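Local coordinates for protein 11S globulin (Wrightia tinctoria, PDB 5WXU) that probably serves as a seed storage protein and binds the plant hormone auxin (indole-3-acetic acid), at residues B[101-106]-B[331-336]; B[158-163]-B[294-299]; B[342-347]-B[454-459]; B[363-368]-B[394-399]. All coordinates share one frame; numbering follows the deposited sequence.

All four contacts are buried, but they differ in place. Contact 1 lies near the centre of the chain, where the two cupin domains meet, and its chemistry is purely apolar. Contact 2 touches it and shares the sheet of its strand 102-108, next to strand 158-162. It adds main-chain bonds and a salt bridge at the sheet's last strand within this chain. Contacts 3 and 4 have centres about 23 and 21 Å from the centre of the chain. They share another sheet, in which strands 343-349 and 393-399 pair. Contact 3 is a short, partly irregular pairing with a water bridge, contact 4 a regular one. Both meet a third subunit; contacts 1 to 3 also reach a second.

Contact 1: residues B[101-106]-B[331-336]; sequences PMLIIV and LSANRE
Pro101 leads into strand 102-106 and turns its ring toward 331-336, but it stops short of packing there. Met102 points away and packs on Leu162, Val182 and His184 instead. What it offers to 331-336 is main chain: its carbonyl carbon C lies 4.4 Å from CD1 of Leu331. Leu103 carries the contact. Its CG is anti to the carbonyl carbon (chi1 -60°), and both branches reach the other segment. CG and CD2 of Leu103 lie against CD1 of Leu331, the CG to CD1 distance being 4.1 Å. Leu331 has the same kind of first torsion (chi1 -67°). The methyl tip CD1 of Leu331 lies against the flank of Leu103, as the two side chains slide past each other in opposite directions. CD1 of Leu103 takes a second course. It sits 3.9 Å from CB of Ala333 and 3.7 Å from the main-chain O of Ser332. The fold explains why these two strands face each other. Strand 102-108 belongs to the N-terminal cupin and strand 332-338 to the C-terminal cupin, so at this point the two halves of the bicupin meet through apolar side chains. An alanine at Leu103 would remove both methyl branches and would probably loosen the packing on Leu331 and Ala333. Ser332 points away, and its OG is bonded to Asn411 O and Ala414 N. Beyond Leu103 the strands diverge. Ile105 again points toward 331-336 but packs on Leu181 of strand 178-185.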
loop_
_atom_site.group_PDB
_atom_site.type_symbol
_atom_site.label_atom_id
_atom_site.label_comp_id
_atom_site.label_asym_id
_atom_site.label_seq_id
_atom_site.Cartn_x
_atom_site.Cartn_y
_atom_site.Cartn_z
ATOM N N PRO B 101 -3.844 -2.432 22.355
ATOM C CA PRO B 101 -3.810 -3.804 21.808
ATOM C C PRO B 101 -2.948 -4.731 22.695
ATOM O O PRO B 101 -2.200 -4.241 23.571
ATOM C CB PRO B 101 -3.228 -3.616 20.442
ATOM C CG PRO B 101 -2.294 -2.438 20.621
ATOM C CD PRO B 101 -2.925 -1.526 21.629
ATOM N N MET B 102 -3.121 -6.025 22.508
ATOM C CA MET B 102 -2.462 -7.007 23.360
ATOM C C MET B 102 -2.188 -8.264 22.610
ATOM O O MET B 102 -2.895 -8.574 21.666
ATOM C CB MET B 102 -3.362 -7.303 24.560
ATOM C CG MET B 102 -4.626 -8.015 24.142
ATOM S SD MET B 102 -5.930 -7.810 25.350
ATOM C CE MET B 102 -7.355 -7.912 24.391
ATOM N N LEU B 103 -1.176 -9.021 23.021
ATOM C CA LEU B 103 -1.066 -10.405 22.773
ATOM C C LEU B 103 -1.361 -11.183 24.094
ATOM O O LEU B 103 -0.920 -10.755 25.214
ATOM C CB LEU B 103 0.308 -10.731 22.317
ATOM C CG LEU B 103 0.787 -10.060 21.041
ATOM C CD1 LEU B 103 2.018 -10.770 20.585
ATOM C CD2 LEU B 103 -0.249 -10.132 19.934
ATOM N N ILE B 104 -2.132 -12.236 23.949
ATOM C CA ILE B 104 -2.455 -13.159 25.081
ATOM C C ILE B 104 -1.766 -14.479 24.831
ATOM O O ILE B 104 -1.956 -15.076 23.782
ATOM C CB ILE B 104 -3.955 -13.360 25.174
ATOM C CG1 ILE B 104 -4.648 -12.040 25.439
ATOM C CG2 ILE B 104 -4.285 -14.307 26.375
ATOM C CD1 ILE B 104 -6.142 -12.040 25.378
ATOM N N ILE B 105 -0.923 -14.942 25.755
ATOM C CA ILE B 105 -0.267 -16.249 25.669
ATOM C C ILE B 105 -1.035 -17.201 26.572
ATOM O O ILE B 105 -1.229 -16.918 27.743
ATOM C CB ILE B 105 1.175 -16.166 26.124
ATOM C CG1 ILE B 105 1.961 -15.304 25.150
ATOM C CG2 ILE B 105 1.797 -17.561 26.198
ATOM C CD1 ILE B 105 3.090 -14.670 25.869
ATOM N N VAL B 106 -1.536 -18.264 26.008
ATOM C CA VAL B 106 -2.205 -19.294 26.806
ATOM C C VAL B 106 -1.124 -20.198 27.352
ATOM O O VAL B 106 -0.617 -21.108 26.661
ATOM C CB VAL B 106 -3.266 -20.065 26.033
ATOM C CG1 VAL B 106 -3.986 -21.024 27.029
ATOM C CG2 VAL B 106 -4.227 -19.082 25.342
ATOM N N LEU B 331 2.890 -5.822 16.333
ATOM C CA LEU B 331 3.432 -6.738 17.352
ATOM C C LEU B 331 3.843 -8.053 16.698
ATOM O O LEU B 331 3.342 -8.412 15.585
ATOM C CB LEU B 331 2.353 -6.981 18.408
ATOM C CG LEU B 331 1.957 -5.784 19.274
ATOM C CD1 LEU B 331 0.661 -6.129 19.993
ATOM C CD2 LEU B 331 3.027 -5.487 20.322
ATOM N N SER B 332 4.749 -8.766 17.397
ATOM C CA SER B 332 5.256 -10.057 16.964
ATOM C C SER B 332 5.412 -10.901 18.230
ATOM O O SER B 332 5.504 -10.344 19.323
ATOM C CB SER B 332 6.688 -9.924 16.380
ATOM O OG SER B 332 6.851 -9.061 15.290
ATOM N N ALA B 333 5.593 -12.199 18.035
ATOM C CA ALA B 333 5.972 -13.065 19.174
ATOM C C ALA B 333 6.753 -14.227 18.735
ATOM O O ALA B 333 6.950 -14.421 17.579
ATOM C CB ALA B 333 4.686 -13.540 19.865
ATOM N N ASN B 334 7.351 -14.926 19.694
ATOM C CA ASN B 334 8.055 -16.199 19.444
ATOM C C ASN B 334 7.972 -17.102 20.664
ATOM O O ASN B 334 7.678 -16.632 21.731
ATOM C CB ASN B 334 9.465 -15.979 18.929
ATOM C CG ASN B 334 10.425 -15.530 20.004
ATOM O OD1 ASN B 334 10.421 -16.101 21.079
ATOM N ND2 ASN B 334 11.260 -14.566 19.717
ATOM N N ARG B 335 8.216 -18.378 20.432
ATOM C CA ARG B 335 8.401 -19.387 21.464
ATOM C C ARG B 335 9.795 -19.893 21.241
ATOM O O ARG B 335 10.110 -20.337 20.098
ATOM C CB ARG B 335 7.402 -20.517 21.350
ATOM C CG ARG B 335 7.617 -21.474 22.550
ATOM C CD ARG B 335 6.634 -22.636 22.604
ATOM N NE ARG B 335 6.910 -23.609 21.575
ATOM C CZ ARG B 335 7.608 -24.749 21.716
ATOM N NH1 ARG B 335 8.069 -25.170 22.887
ATOM N NH2 ARG B 335 7.741 -25.503 20.638
ATOM N N GLU B 336 10.618 -19.923 22.302
ATOM C CA GLU B 336 11.937 -20.532 22.198
ATOM C C GLU B 336 11.986 -21.671 23.189
ATOM O O GLU B 336 11.551 -21.552 24.342
ATOM C CB GLU B 336 13.041 -19.536 22.545
ATOM C CG GLU B 336 13.141 -18.304 21.679
ATOM C CD GLU B 336 14.262 -17.376 22.165
ATOM O OE1 GLU B 336 14.539 -17.378 23.369
ATOM O OE2 GLU B 336 14.853 -16.648 21.343
#

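Contact 2: residues B[158-163]-B[294-299]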
loop_
_atom_site.group_PDB
_atom_site.type_symbol
_atom_site.label_atom_id
_atom_site.label_comp_id
_atom_site.label_asym_id
_atom_site.label_seq_id
_atom_site.Cartn_x
_atom_site.Cartn_y
_atom_site.Cartn_z
ATOM N N ASP B 158 -1.311 -21.205 22.405
ATOM C CA ASP B 158 -1.931 -20.139 21.618
ATOM C C ASP B 158 -1.420 -18.772 21.987
ATOM O O ASP B 158 -1.233 -18.439 23.143
ATOM C CB ASP B 158 -3.463 -20.181 21.714
ATOM C CG ASP B 158 -4.094 -21.270 20.911
ATOM O OD1 ASP B 158 -3.451 -21.929 20.147
ATOM O OD2 ASP B 158 -5.334 -21.472 20.990
ATOM N N VAL B 159 -1.198 -17.942 20.959
ATOM C CA VAL B 159 -0.918 -16.579 21.147
ATOM C C VAL B 159 -2.041 -15.915 20.415
ATOM O O VAL B 159 -2.245 -16.147 19.225
ATOM C CB VAL B 159 0.424 -16.159 20.568
ATOM C CG1 VAL B 159 0.619 -14.682 20.757
ATOM C CG2 VAL B 159 1.557 -16.882 21.255
ATOM N N ILE B 160 -2.750 -15.036 21.109
ATOM C CA ILE B 160 -3.970 -14.416 20.588
ATOM C C ILE B 160 -3.713 -12.912 20.496
ATOM O O ILE B 160 -3.175 -12.324 21.412
ATOM C CB ILE B 160 -5.157 -14.607 21.582
ATOM C CG1 ILE B 160 -5.411 -16.085 21.914
ATOM C CG2 ILE B 160 -6.455 -13.985 21.117
ATOM C CD1 ILE B 160 -5.797 -16.324 23.370
ATOM N N ALA B 161 -4.130 -12.289 19.413
ATOM C CA ALA B 161 -3.867 -10.915 19.155
ATOM C C ALA B 161 -5.127 -10.164 19.077
ATOM O O ALA B 161 -5.979 -10.474 18.199
ATOM C CB ALA B 161 -3.102 -10.768 17.810
ATOM N N LEU B 162 -5.277 -9.129 19.901
ATOM C CA LEU B 162 -6.521 -8.321 19.868
ATOM C C LEU B 162 -6.275 -6.832 19.810
ATOM O O LEU B 162 -5.444 -6.305 20.541
ATOM C CB LEU B 162 -7.320 -8.601 21.142
ATOM C CG LEU B 162 -7.884 -10.031 21.286
ATOM C CD1 LEU B 162 -8.553 -10.335 22.614
ATOM C CD2 LEU B 162 -8.859 -10.319 20.189
ATOM N N PRO B 163 -7.020 -6.094 18.973
ATOM C CA PRO B 163 -6.911 -4.660 18.954
ATOM C C PRO B 163 -7.461 -3.993 20.204
ATOM O O PRO B 163 -8.376 -4.516 20.914
ATOM C CB PRO B 163 -7.751 -4.248 17.724
ATOM C CG PRO B 163 -7.861 -5.507 16.939
ATOM C CD PRO B 163 -7.917 -6.583 17.916
ATOM N N ARG B 294 -8.300 -14.030 11.361
ATOM C CA ARG B 294 -7.690 -14.989 12.282
ATOM C C ARG B 294 -7.077 -14.177 13.423
ATOM O O ARG B 294 -6.399 -13.149 13.199
ATOM C CB ARG B 294 -6.654 -15.919 11.565
ATOM C CG ARG B 294 -5.783 -16.925 12.363
ATOM C CD ARG B 294 -4.882 -17.814 11.415
ATOM N NE ARG B 294 -3.471 -17.785 11.814
ATOM C CZ ARG B 294 -2.436 -17.733 10.980
ATOM N NH1 ARG B 294 -2.550 -17.751 9.672
ATOM N NH2 ARG B 294 -1.228 -17.664 11.492
ATOM N N ILE B 295 -7.284 -14.653 14.650
ATOM C CA ILE B 295 -6.869 -13.935 15.860
ATOM C C ILE B 295 -5.684 -14.615 16.588
ATOM O O ILE B 295 -4.991 -14.004 17.431
ATOM C CB ILE B 295 -8.080 -13.850 16.799
ATOM C CG1 ILE B 295 -9.106 -12.832 16.306
ATOM C CG2 ILE B 295 -7.711 -13.527 18.210
ATOM C CD1 ILE B 295 -8.544 -11.502 15.936
ATOM N N LYS B 296 -5.450 -15.865 16.266
ATOM C CA LYS B 296 -4.453 -16.600 17.031
ATOM C C LYS B 296 -3.703 -17.618 16.231
ATOM O O LYS B 296 -4.149 -18.024 15.164
ATOM C CB LYS B 296 -5.157 -17.327 18.186
ATOM C CG LYS B 296 -6.069 -18.424 17.770
ATOM C CD LYS B 296 -6.864 -18.836 18.997
ATOM C CE LYS B 296 -7.649 -20.087 18.795
ATOM N NZ LYS B 296 -6.801 -21.283 18.564
ATOM N N GLU B 297 -2.593 -18.070 16.816
ATOM C CA GLU B 297 -1.843 -19.192 16.304
ATOM C C GLU B 297 -1.188 -19.895 17.486
ATOM O O GLU B 297 -0.777 -19.258 18.442
ATOM C CB GLU B 297 -0.785 -18.632 15.382
ATOM C CG GLU B 297 0.041 -19.663 14.624
ATOM C CD GLU B 297 0.618 -19.151 13.325
ATOM O OE1 GLU B 297 -0.100 -18.426 12.591
ATOM O OE2 GLU B 297 1.792 -19.429 13.003
ATOM N N ASN B 298 -1.072 -21.194 17.363
ATOM C CA ASN B 298 -0.419 -22.022 18.382
ATOM C C ASN B 298 1.052 -22.211 18.060
ATOM O O ASN B 298 1.431 -22.548 16.933
ATOM C CB ASN B 298 -1.159 -23.366 18.529
ATOM C CG ASN B 298 -0.756 -24.084 19.765
ATOM O OD1 ASN B 298 0.325 -24.658 19.818
ATOM N ND2 ASN B 298 -1.626 -24.074 20.768
ATOM N N LEU B 299 1.907 -21.946 19.045
ATOM C CA LEU B 299 3.359 -21.992 18.832
ATOM C C LEU B 299 3.979 -23.235 19.504
ATOM O O LEU B 299 5.190 -23.332 19.460
ATOM C CB LEU B 299 3.989 -20.774 19.385
ATOM C CG LEU B 299 3.580 -19.480 18.738
ATOM C CD1 LEU B 299 4.435 -18.360 19.259
ATOM C CD2 LEU B 299 3.681 -19.586 17.181
#
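Strands 158-162 and 296-298 run antiparallel, with 167° between their directions and their axes 4.5 Å apart at the closest. Val159 and Glu297 form a hydrogen-bonded pair. Val159 N donates to Glu297 O at 2.9 Å, and Glu297 N returns the bond to Val159 O. Further on, Ala161 N meets Ile295 O at 2.8 Å, nearly along the C=O axis. Asp158 gathers the two polar side chains on its face, Lys296 and Asn298. Its OD1 accepts ND2 of Asn298 at 2.9 Å, and its OD2 accepts NZ of Lys296 at 2.8 Å in a salt bridge. Both donors stand above the carboxylate plane. The Asn298 amide is turned 77° from that plane. Lys296 has its CG in the crowded position between the backbone N and the carbonyl carbon, and it bends at chi4 (65°) to reach the aspartate. Arg155 N also binds OD2, while Gln156 O and Leu300 N hold the Asn298 amide. Ile160 lies alongside Lys296, CG1 to CB 3.9 Å. CD2 of Leu162 touches CG2 of Ile295 at 3.9 Å. On the other face, CG2 of Val159 packs 3.8 Å from CD1 of Leu299. Ala161 O is buried here and has no polar partner. The arrangement is an antiparallel edge pairing: strand 296-298 is outermost within this chain in the sheet of the N-terminal cupin, to which it adds from far along the chain.

Contact 3: residues B[342-347]-B[454-459]. Unlike the reference sequence in segment 454-459: Asp459 (reference Gly).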
loop_
_atom_site.group_PDB
_atom_site.type_symbol
_atom_site.label_atom_id
_atom_site.label_comp_id
_atom_site.label_asym_id
_atom_site.label_seq_id
_atom_site.Cartn_x
_atom_site.Cartn_y
_atom_site.Cartn_z
ATOM N N ALA B 342 21.772 -25.652 26.197
ATOM C CA ALA B 342 21.793 -25.029 24.840
ATOM C C ALA B 342 21.645 -23.500 24.958
ATOM O O ALA B 342 21.219 -22.949 26.035
ATOM C CB ALA B 342 20.666 -25.642 24.020
ATOM N N MET B 343 22.062 -22.775 23.899
ATOM C CA MET B 343 22.068 -21.302 23.914
ATOM C C MET B 343 21.324 -20.784 22.689
ATOM O O MET B 343 21.186 -21.503 21.667
ATOM C CB MET B 343 23.485 -20.750 23.854
ATOM C CG MET B 343 24.237 -21.041 25.138
ATOM S SD MET B 343 25.944 -20.537 24.809
ATOM C CE MET B 343 26.342 -19.615 26.259
ATOM N N ILE B 344 20.758 -19.589 22.850
ATOM C CA ILE B 344 20.437 -18.782 21.695
ATOM C C ILE B 344 21.667 -17.918 21.449
ATOM O O ILE B 344 22.320 -17.419 22.407
ATOM C CB ILE B 344 19.195 -17.899 21.923
ATOM C CG1 ILE B 344 17.921 -18.720 22.179
ATOM C CG2 ILE B 344 18.911 -17.054 20.701
ATOM C CD1 ILE B 344 17.424 -19.575 21.045
ATOM N N VAL B 345 21.999 -17.669 20.183
ATOM C CA VAL B 345 23.148 -16.827 19.876
ATOM C C VAL B 345 23.021 -15.470 20.549
ATOM O O VAL B 345 21.929 -14.945 20.668
ATOM C CB VAL B 345 23.380 -16.672 18.364
ATOM C CG1 VAL B 345 23.730 -18.029 17.759
ATOM C CG2 VAL B 345 22.211 -16.041 17.675
ATOM N N PRO B 346 24.137 -14.889 21.027
ATOM C CA PRO B 346 24.138 -13.516 21.464
ATOM C C PRO B 346 23.672 -12.592 20.318
ATOM O O PRO B 346 24.025 -12.822 19.127
ATOM C CB PRO B 346 25.592 -13.208 21.746
ATOM C CG PRO B 346 26.359 -14.381 21.367
ATOM C CD PRO B 346 25.489 -15.489 21.033
ATOM N N GLU B 347 22.887 -11.591 20.678
ATOM C CA GLU B 347 22.221 -10.780 19.655
ATOM C C GLU B 347 21.639 -9.540 20.248
ATOM O O GLU B 347 21.750 -9.314 21.420
ATOM C CB GLU B 347 21.062 -11.603 18.957
ATOM C CG GLU B 347 19.827 -11.955 19.807
ATOM C CD GLU B 347 18.990 -13.139 19.295
ATOM O OE1 GLU B 347 19.334 -13.817 18.287
ATOM O OE2 GLU B 347 17.941 -13.380 19.936
ATOM N N GLU B 454 26.066 -23.146 13.321
ATOM C CA GLU B 454 24.621 -23.104 13.548
ATOM C C GLU B 454 24.080 -21.762 13.101
ATOM O O GLU B 454 24.804 -20.816 13.036
ATOM C CB GLU B 454 24.242 -23.246 15.027
ATOM C CG GLU B 454 24.687 -24.572 15.679
ATOM C CD GLU B 454 26.008 -24.476 16.481
ATOM O OE1 GLU B 454 26.966 -23.797 16.081
ATOM O OE2 GLU B 454 26.056 -25.085 17.547
ATOM N N ILE B 455 22.769 -21.721 12.882
ATOM C CA ILE B 455 22.001 -20.455 12.863
ATOM C C ILE B 455 21.151 -20.423 14.102
ATOM O O ILE B 455 20.316 -21.333 14.306
ATOM C CB ILE B 455 21.089 -20.354 11.622
ATOM C CG1 ILE B 455 21.958 -20.224 10.370
ATOM C CG2 ILE B 455 20.156 -19.185 11.729
ATOM C CD1 ILE B 455 21.215 -20.208 8.995
ATOM N N THR B 456 21.337 -19.351 14.882
ATOM C CA THR B 456 20.509 -18.977 16.039
ATOM C C THR B 456 20.472 -19.902 17.252
ATOM O O THR B 456 20.702 -19.413 18.402
ATOM C CB THR B 456 19.064 -18.677 15.568
ATOM O OG1 THR B 456 19.117 -17.585 14.636
ATOM C CG2 THR B 456 18.119 -18.360 16.709
ATOM N N VAL B 457 20.136 -21.177 17.049
ATOM C CA VAL B 457 20.072 -22.156 18.156
ATOM C C VAL B 457 21.371 -22.910 18.237
ATOM O O VAL B 457 21.734 -23.537 17.277
ATOM C CB VAL B 457 18.861 -23.123 18.056
ATOM C CG1 VAL B 457 18.834 -24.042 19.284
ATOM C CG2 VAL B 457 17.583 -22.303 18.062
ATOM N N LEU B 458 22.088 -22.778 19.365
ATOM C CA LEU B 458 23.377 -23.402 19.543
ATOM C C LEU B 458 23.252 -24.736 20.248
ATOM O O LEU B 458 22.663 -24.833 21.297
ATOM C CB LEU B 458 24.361 -22.514 20.294
ATOM C CG LEU B 458 24.597 -21.152 19.662
ATOM C CD1 LEU B 458 25.437 -20.217 20.459
ATOM C CD2 LEU B 458 25.172 -21.321 18.225
ATOM N N ASP B 459 23.946 -25.705 19.666
ATOM C CA ASP B 459 24.111 -27.072 20.196
ATOM C C ASP B 459 24.985 -26.946 21.472
ATOM O O ASP B 459 26.024 -26.274 21.447
ATOM C CB ASP B 459 24.831 -27.842 19.091
ATOM C CG ASP B 459 24.638 -29.326 19.154
ATOM O OD1 ASP B 459 24.708 -29.930 20.264
ATOM O OD2 ASP B 459 24.501 -29.909 18.044
HETATM O O HOH W 1 19.663 -14.717 15.442
#
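The flat groups here are carboxylates and peptides, with no aromatic ring. Glu454 offers the anti lone pair of OE2 to Asp459 N at 3.1 Å, and Arg452 forms a salt bridge with the same oxygen. Glu347 OE1 accepts a water at 3.0 Å, and this water also bonds to Thr456 OG1. The carbonyls of Met343 and Thr456 are met in their planes, by Leu458 N and Val345 N respectively. Leu458 N lies 2.8 Å from Met343 O, but the return bond from Met343 N to Leu458 O is weak. The pairing is a short antiparallel one at the C-terminal cupin sheet. Before it, Val457 N bonds to Ile455 O around Thr456 (phi 64°, psi -55°), a classic gamma turn. The Thr456 side chain is about 10 Å from bound indole-3-acetic acid. Leu458 crosses Val345 at about a right angle, its CD2 3.6 Å from CG1 of Val345. Its CD1 rests 4.0 Å from CB of Met343. An alanine at Leu458 would lose both branches and would probably weaken this packing, along with that on Ala237 of the third subunit. On the opposite face, CD1 of Ile344 meets CG2 of Val457 at 4.0 Å, beside Val315 and Leu338.

Contact 4: residues B[363-368]-B[394-399]; sequences GRLQVG and YLKQAG
Four main-chain bonds join the strands. Arg364 and Gln397 exchange two, with Arg364 N to Gln397 O at 2.8 Å, and Gln366 and Leu395 exchange two more, with Leu395 N to Gln366 O at 2.9 Å. Gly363 fits where a side chain would not: its CA lies 3.0 Å from Gln397 O, and a CB would clash with that oxygen. On one face Leu365 and Lys396 run side by side, CD1 of Leu365 3.9 Å from CG of Lys396. Leu365 has CG anti to the backbone N (chi1 171°), which puts CD1 over the opposite strand, 3.7 Å from Leu395 O. Tyr394 holds its CG in the crowded position between the backbone N and the carbonyl carbon (chi1 60°). Its CB touches CG2 of Val367 at 4.3 Å, and its ring receives Lys396 CE at the edge, in plane. Asn349 fixes the Tyr394 hydroxyl, and Lys396 NZ has a long, weak ion pair with Glu336. The other face carries Arg364, Gln366, Leu395 and Gln397. Arg364 is extended; it pairs with Asp377 and with Asp230 of the third subunit, whose Phe233 it also meets in a cation-pi contact. OE1 of Gln366 is bonded to the main-chain N of the same Asp230, and Gln397 to Asn341. This is regular antiparallel pairing in the jelly-roll barrel of the C-terminal cupin, with one of its faces set against a neighbouring subunit.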
loop_
_atom_site.group_PDB
_atom_site.type_symbol
_atom_site.label_atom_id
_atom_site.label_comp_id
_atom_site.label_asym_id
_atom_site.label_seq_id
_atom_site.Cartn_x
_atom_site.Cartn_y
_atom_site.Cartn_z
ATOM N N GLY B 363 17.498 -20.750 33.287
ATOM C CA GLY B 363 18.765 -20.513 32.597
ATOM C C GLY B 363 19.484 -19.280 33.070
ATOM O O GLY B 363 19.079 -18.655 34.024
ATOM N N ARG B 364 20.576 -18.935 32.390
ATOM C CA ARG B 364 21.330 -17.755 32.631
ATOM C C ARG B 364 21.059 -16.768 31.479
ATOM O O ARG B 364 21.092 -17.143 30.344
ATOM C CB ARG B 364 22.830 -18.067 32.580
ATOM C CG ARG B 364 23.754 -16.925 32.897
ATOM C CD ARG B 364 25.228 -17.350 32.864
ATOM N NE ARG B 364 26.148 -16.242 33.035
ATOM C CZ ARG B 364 27.472 -16.316 32.961
ATOM N NH1 ARG B 364 28.087 -17.467 32.692
ATOM N NH2 ARG B 364 28.177 -15.232 33.128
ATOM N N LEU B 365 20.807 -15.534 31.846
ATOM C CA LEU B 365 20.660 -14.391 30.959
ATOM C C LEU B 365 21.749 -13.346 31.282
ATOM O O LEU B 365 21.932 -12.922 32.399
ATOM C CB LEU B 365 19.239 -13.798 31.109
ATOM C CG LEU B 365 19.016 -12.454 30.389
ATOM C CD1 LEU B 365 18.920 -12.669 28.890
ATOM C CD2 LEU B 365 17.747 -11.830 30.950
ATOM N N GLN B 366 22.463 -12.918 30.271
ATOM C CA GLN B 366 23.282 -11.725 30.361
ATOM C C GLN B 366 22.815 -10.662 29.375
ATOM O O GLN B 366 22.488 -10.973 28.218
ATOM C CB GLN B 366 24.734 -12.036 30.165
ATOM C CG GLN B 366 25.599 -10.813 30.296
ATOM C CD GLN B 366 27.037 -11.106 30.531
ATOM O OE1 GLN B 366 27.629 -11.972 29.871
ATOM N NE2 GLN B 366 27.642 -10.338 31.461
ATOM N N VAL B 367 22.728 -9.446 29.883
ATOM C CA VAL B 367 22.327 -8.299 29.077
ATOM C C VAL B 367 23.380 -7.211 29.189
ATOM O O VAL B 367 23.842 -6.897 30.318
ATOM C CB VAL B 367 21.035 -7.714 29.552
ATOM C CG1 VAL B 367 20.557 -6.610 28.600
ATOM C CG2 VAL B 367 19.985 -8.784 29.674
ATOM N N GLY B 368 23.751 -6.666 28.039
ATOM C CA GLY B 368 24.663 -5.512 27.880
ATOM C C GLY B 368 23.941 -4.266 27.278
ATOM O O GLY B 368 23.130 -4.392 26.340
ATOM N N TYR B 394 22.206 -9.293 24.228
ATOM C CA TYR B 394 21.891 -10.339 25.222
ATOM C C TYR B 394 22.252 -11.728 24.833
ATOM O O TYR B 394 22.229 -12.069 23.651
ATOM C CB TYR B 394 20.418 -10.309 25.629
ATOM C CG TYR B 394 19.413 -10.533 24.512
ATOM C CD1 TYR B 394 19.209 -9.574 23.550
ATOM C CD2 TYR B 394 18.560 -11.605 24.528
ATOM C CE1 TYR B 394 18.260 -9.737 22.583
ATOM C CE2 TYR B 394 17.595 -11.793 23.543
ATOM C CZ TYR B 394 17.456 -10.838 22.568
ATOM O OH TYR B 394 16.493 -10.953 21.580
ATOM N N LEU B 395 22.509 -12.553 25.844
ATOM C CA LEU B 395 22.867 -13.981 25.674
ATOM C C LEU B 395 22.039 -14.807 26.636
ATOM O O LEU B 395 22.004 -14.443 27.783
ATOM C CB LEU B 395 24.273 -14.286 26.223
ATOM C CG LEU B 395 25.466 -13.779 25.498
ATOM C CD1 LEU B 395 25.747 -12.383 25.998
ATOM C CD2 LEU B 395 26.626 -14.772 25.676
ATOM N N LYS B 396 21.531 -15.952 26.219
ATOM C CA LYS B 396 20.741 -16.841 27.044
ATOM C C LYS B 396 21.367 -18.238 26.944
ATOM O O LYS B 396 21.778 -18.673 25.854
ATOM C CB LYS B 396 19.243 -16.934 26.577
ATOM C CG LYS B 396 18.520 -15.607 26.287
ATOM C CD LYS B 396 16.997 -15.773 25.959
ATOM C CE LYS B 396 16.549 -15.160 24.623
ATOM N NZ LYS B 396 15.418 -14.174 24.784
ATOM N N GLN B 397 21.409 -18.947 28.085
ATOM C CA GLN B 397 21.784 -20.367 28.110
ATOM C C GLN B 397 20.850 -21.081 29.056
ATOM O O GLN B 397 20.633 -20.612 30.198
ATOM C CB GLN B 397 23.182 -20.568 28.634
ATOM C CG GLN B 397 23.597 -22.045 28.644
ATOM C CD GLN B 397 25.067 -22.238 28.818
ATOM O OE1 GLN B 397 25.754 -21.432 29.456
ATOM N NE2 GLN B 397 25.571 -23.347 28.271
ATOM N N ALA B 398 20.343 -22.196 28.607
ATOM C CA ALA B 398 19.404 -22.989 29.438
ATOM C C ALA B 398 20.201 -23.680 30.523
ATOM O O ALA B 398 21.387 -24.039 30.337
ATOM C CB ALA B 398 18.685 -24.038 28.648
ATOM N N GLY B 399 19.541 -23.897 31.635
ATOM C CA GLY B 399 20.125 -24.729 32.675
ATOM C C GLY B 399 19.849 -26.183 32.420
ATOM O O GLY B 399 19.364 -26.603 31.363
#